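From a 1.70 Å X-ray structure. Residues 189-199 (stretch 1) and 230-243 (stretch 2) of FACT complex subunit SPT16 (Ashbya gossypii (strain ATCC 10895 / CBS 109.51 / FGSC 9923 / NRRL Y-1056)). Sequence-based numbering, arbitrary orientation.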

# COMPACT_ATOMS: atom_id res chain seq x y z
N SER A 189 9.99 -6.14 -0.09
CA SER A 189 10.75 -5.66 1.07
C SER A 189 12.24 -5.81 0.85
O SER A 189 13.03 -4.93 1.22
N ARG A 190 12.67 -6.93 0.24
CA ARG A 190 14.09 -7.06 -0.04
C ARG A 190 14.53 -6.03 -1.07
O ARG A 190 15.62 -5.47 -0.97
N GLY A 191 13.65 -5.71 -2.03
CA GLY A 191 13.92 -4.58 -2.91
C GLY A 191 14.10 -3.28 -2.15
O GLY A 191 15.04 -2.53 -2.40
N SER A 192 13.20 -3.00 -1.20
CA SER A 192 13.36 -1.78 -0.40
C SER A 192 14.70 -1.77 0.32
O SER A 192 15.36 -0.72 0.39
N ASP A 193 15.10 -2.90 0.90
CA ASP A 193 16.42 -3.04 1.51
C ASP A 193 17.53 -2.63 0.55
O ASP A 193 18.46 -1.91 0.93
N LYS A 194 17.48 -3.11 -0.70
CA LYS A 194 18.56 -2.84 -1.64
C LYS A 194 18.67 -1.36 -1.94
O LYS A 194 19.78 -0.82 -2.06
N PHE A 195 17.54 -0.70 -2.12
CA PHE A 195 17.54 0.73 -2.41
C PHE A 195 17.90 1.56 -1.19
O PHE A 195 18.56 2.61 -1.34
N MET A 196 17.52 1.14 0.02
CA MET A 196 18.02 1.84 1.20
C MET A 196 19.54 1.73 1.29
O MET A 196 20.22 2.71 1.65
N ASN A 197 20.09 0.56 0.96
CA ASN A 197 21.55 0.42 0.92
C ASN A 197 22.17 1.40 -0.06
O ASN A 197 23.19 2.04 0.24
N LEU A 198 21.60 1.50 -1.27
CA LEU A 198 22.12 2.42 -2.28
C LEU A 198 22.01 3.85 -1.78
O LEU A 198 22.92 4.66 -2.00
N LEU A 199 20.90 4.16 -1.12
CA LEU A 199 20.69 5.49 -0.58
C LEU A 199 21.76 5.82 0.44
O LEU A 199 22.32 6.92 0.43
N ARG A 230 19.58 -3.57 -16.02
CA ARG A 230 20.65 -4.57 -15.89
C ARG A 230 21.10 -4.72 -14.44
O ARG A 230 21.49 -5.81 -14.02
N PHE A 231 21.02 -3.63 -13.67
CA PHE A 231 21.20 -3.73 -12.23
C PHE A 231 20.10 -4.56 -11.60
O PHE A 231 20.36 -5.41 -10.75
N LEU A 232 18.85 -4.33 -12.03
CA LEU A 232 17.73 -5.08 -11.47
C LEU A 232 17.84 -6.57 -11.79
O LEU A 232 17.55 -7.41 -10.93
N LYS A 233 18.28 -6.91 -13.01
CA LYS A 233 18.43 -8.32 -13.38
C LYS A 233 19.34 -9.05 -12.40
O LYS A 233 19.11 -10.22 -12.07
N LYS A 234 20.39 -8.38 -11.93
CA LYS A 234 21.37 -9.01 -11.05
C LYS A 234 20.85 -9.21 -9.64
O LYS A 234 21.55 -9.83 -8.83
N LEU A 235 19.68 -8.69 -9.33
CA LEU A 235 19.05 -8.95 -8.05
C LEU A 235 18.37 -10.31 -8.01
O LEU A 235 18.00 -10.76 -6.92
N SER A 236 18.20 -10.97 -9.15
CA SER A 236 17.42 -12.20 -9.18
C SER A 236 17.91 -13.26 -8.20
O SER A 236 17.05 -13.92 -7.57
N PRO A 237 19.22 -13.49 -7.99
CA PRO A 237 19.61 -14.51 -7.01
C PRO A 237 19.15 -14.21 -5.60
O PRO A 237 18.93 -15.14 -4.82
N GLU A 238 19.01 -12.94 -5.23
CA GLU A 238 18.48 -12.65 -3.91
C GLU A 238 16.97 -12.77 -3.89
O GLU A 238 16.40 -13.12 -2.85
N LEU A 239 16.31 -12.47 -5.02
CA LEU A 239 14.87 -12.26 -5.03
C LEU A 239 14.07 -13.44 -5.57
O LEU A 239 12.95 -13.67 -5.11
N THR A 240 14.60 -14.18 -6.55
CA THR A 240 13.86 -15.32 -7.08
C THR A 240 13.53 -16.37 -6.01
O THR A 240 12.40 -16.89 -6.04
N PRO A 241 14.40 -16.69 -5.05
CA PRO A 241 14.00 -17.66 -4.02
C PRO A 241 12.91 -17.14 -3.09
O PRO A 241 12.28 -17.95 -2.39
N LEU A 242 12.66 -15.84 -3.04
CA LEU A 242 11.57 -15.30 -2.26
C LEU A 242 10.25 -15.25 -3.02
O LEU A 242 9.21 -15.01 -2.41
N CYS A 243 10.28 -15.46 -4.34
CA CYS A 243 9.05 -15.51 -5.11
C CYS A 243 8.31 -16.81 -4.83
O CYS A 243 8.89 -17.76 -4.31

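Stretch 1 is a continuous helical segment, and it meets stretch 2 along the side that carries Arg190, Lys194 and Leu198, whose CA-to-CB bonds all point toward the partner. Their spacing of four residues sets them in one row, with Phe195 contributing from the flank. Stretch 2 is less regular: a helical segment, a type I turn from Lys233 to Ser236, a second short helix and a 3-10 segment. Its inward residues are Phe231, Leu235, Glu238 and Leu242, while Leu232 and Leu239 start sideways and bring their ends nearer. The contact buries 491 Å² in all, and its backbones stay well apart, the nearest CA atoms being those of Arg190 and Leu239 at 7.2 Å, so side chains fill the gap.

At one end the packing is aromatic and aliphatic. Phe195 leaves its helix sideways in an m rotamer, and its ring reaches across so that CZ lies 3.9 Å from CE2 of Phe231. Phe231, in a t rotamer, packs against Phe195 and Leu198, which touch each other. The two rings form an offset edge-to-face pair, their planes at 86° and centroids 5.9 Å apart, with the edge of Phe231 toward the face of Phe195. Leu198 (m, t) borders the same ring, its CD1 4.0 Å from Phe231 CZ. Leu232 (m, t) closes the pocket around the tip of Phe195: its CD2 sits at the ring edge, 4.1 Å from Phe195 CZ.

The middle of the contact is built around Leu235, also m, t, which follows the helical residues within the turn and extends toward Lys194. The lysine is m at chi1 and chi2, then t to its end, and its aliphatic portion lies against the leucine, with Lys194 CE 3.8 Å from Leu235 CD2. The chain thus covers an apolar bump before delivering its ammonium group to the carboxylate of Glu238. That salt bridge is modelled with Lys194 NZ and Glu238 OE2 at 2.3 Å, too short to be taken literally, so the exact positions of these two atoms are less certain.

Arg190 completes the other end. Its t, p, p conformation with chi4 at 78° lays the base of the chain against Leu239 (m, t), CG of Arg190 coming within 3.5 Å of Leu239 CD2, and turns the guanidinium toward Glu238 and Leu242. Gly191 has no side chain, and its backbone N lies 4.4 Å from the same Leu239 CD2. Beyond this apolar contact, the guanidinium presents its edge to Glu238: NH1 of Arg190 donates a hydrogen bond to Glu238 OE1 at 2.8 Å, as part of a salt bridge. One guanidinium face is covered by Leu242 (m, t), whose CD1 is 3.8 Å from Arg190 NH2. A water adds a further link, donating to Glu238 O at 2.7 Å and accepting a weak hydrogen bond from Arg190 NH1 at 3.3 Å. Glu238, m at chi1 but off-well at chi2, carries a carboxylate bonded to Arg190 and modelled in a salt bridge to Lys194.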

# COMPACT_ATOMS: atom_id res chain seq x y z
CB SER A 189 10.33 -6.41 2.34
OG SER A 189 8.98 -6.09 2.71
CB ARG A 190 14.43 -8.47 -0.52
CG ARG A 190 15.96 -8.70 -0.69
CD ARG A 190 16.65 -8.76 0.65
NE ARG A 190 16.23 -9.95 1.38
CZ ARG A 190 16.69 -11.19 1.15
NH1 ARG A 190 17.59 -11.41 0.20
NH2 ARG A 190 16.24 -12.21 1.87
CB SER A 192 12.21 -1.67 0.61
OG SER A 192 11.01 -1.35 -0.06
CB ASP A 193 16.67 -4.49 1.93
CG ASP A 193 16.00 -4.89 3.23
OD1 ASP A 193 15.50 -4.02 3.98
OD2 ASP A 193 15.99 -6.12 3.49
CB LYS A 194 18.35 -3.59 -2.95
CG LYS A 194 18.43 -5.09 -2.83
CD LYS A 194 19.78 -5.49 -2.32
CE LYS A 194 20.09 -6.88 -2.73
NZ LYS A 194 21.50 -7.20 -2.37
CB PHE A 195 16.20 1.13 -3.03
CG PHE A 195 16.09 0.70 -4.46
CD1 PHE A 195 16.74 1.43 -5.45
CD2 PHE A 195 15.44 -0.46 -4.81
CE1 PHE A 195 16.72 1.01 -6.78
CE2 PHE A 195 15.41 -0.88 -6.13
CZ PHE A 195 16.04 -0.14 -7.11
CB MET A 196 17.35 1.32 2.48
CG MET A 196 17.74 2.10 3.75
SD MET A 196 17.44 3.88 3.66
CE MET A 196 15.66 3.93 3.83
CB ASN A 197 21.96 -1.00 0.56
CG ASN A 197 23.48 -1.13 0.47
OD1 ASN A 197 24.17 -1.00 1.47
ND2 ASN A 197 24.00 -1.32 -0.75
CB LEU A 198 21.33 2.31 -3.58
CG LEU A 198 21.58 1.16 -4.54
CD1 LEU A 198 20.62 1.33 -5.69
CD2 LEU A 198 23.03 1.16 -5.03
CB LEU A 199 19.30 5.58 0.04
CG LEU A 199 18.84 6.98 0.40
CD1 LEU A 199 17.32 6.99 0.35
CD2 LEU A 199 19.33 7.38 1.80
CB ARG A 230 21.82 -4.21 -16.79
CG ARG A 230 21.43 -4.30 -18.26
CD ARG A 230 22.39 -3.54 -19.09
NE ARG A 230 21.82 -3.29 -20.41
CZ ARG A 230 21.89 -4.13 -21.43
NH1 ARG A 230 22.54 -5.29 -21.29
NH2 ARG A 230 21.35 -3.81 -22.60
CB PHE A 231 21.22 -2.33 -11.63
CG PHE A 231 20.86 -2.28 -10.18
CD1 PHE A 231 21.72 -2.80 -9.22
CD2 PHE A 231 19.68 -1.68 -9.76
CE1 PHE A 231 21.38 -2.76 -7.88
CE2 PHE A 231 19.35 -1.64 -8.40
CZ PHE A 231 20.21 -2.18 -7.48
CB LEU A 232 16.40 -4.54 -11.99
CG LEU A 232 15.93 -3.14 -11.59
CD1 LEU A 232 14.50 -2.97 -12.10
CD2 LEU A 232 15.99 -2.95 -10.10
CB LYS A 233 19.00 -8.44 -14.79
CG LYS A 233 17.97 -8.66 -15.89
CD LYS A 233 17.67 -7.37 -16.64
CE LYS A 233 16.44 -7.48 -17.53
NZ LYS A 233 16.06 -6.16 -18.13
CB LYS A 234 22.65 -8.19 -11.02
CG LYS A 234 23.41 -8.24 -12.31
CD LYS A 234 24.19 -6.95 -12.43
CE LYS A 234 25.51 -7.11 -13.05
NZ LYS A 234 26.18 -5.77 -12.98
CB LEU A 235 18.00 -7.89 -7.73
CG LEU A 235 18.49 -6.46 -7.55
CD1 LEU A 235 17.32 -5.57 -7.25
CD2 LEU A 235 19.51 -6.40 -6.44
CB SER A 236 17.39 -12.77 -10.60
OG SER A 236 16.87 -11.81 -11.48
CB PRO A 237 21.15 -14.53 -7.12
CG PRO A 237 21.51 -13.24 -7.81
CD PRO A 237 20.38 -12.96 -8.73
CB GLU A 238 18.88 -11.24 -3.45
CG GLU A 238 20.32 -11.07 -3.11
CD GLU A 238 20.51 -10.10 -1.96
OE1 GLU A 238 19.61 -10.01 -1.09
OE2 GLU A 238 21.55 -9.43 -1.94
CB LEU A 239 14.53 -11.02 -5.86
CG LEU A 239 15.17 -9.70 -5.41
CD1 LEU A 239 14.58 -8.55 -6.22
CD2 LEU A 239 14.97 -9.46 -3.93
CB THR A 240 14.62 -15.97 -8.25
OG1 THR A 240 14.41 -15.23 -9.46
CG2 THR A 240 14.12 -17.39 -8.47
CB PRO A 241 15.31 -17.94 -3.26
CG PRO A 241 16.22 -16.81 -3.61
CD PRO A 241 15.85 -16.39 -4.98
CB LEU A 242 11.94 -13.89 -1.77
CG LEU A 242 13.26 -13.73 -1.01
CD1 LEU A 242 13.62 -12.24 -0.82
CD2 LEU A 242 13.26 -14.46 0.33
CB CYS A 243 9.35 -15.40 -6.60
SG CYS A 243 10.02 -13.80 -7.10
O HOH W 1 16.83 -14.51 -0.63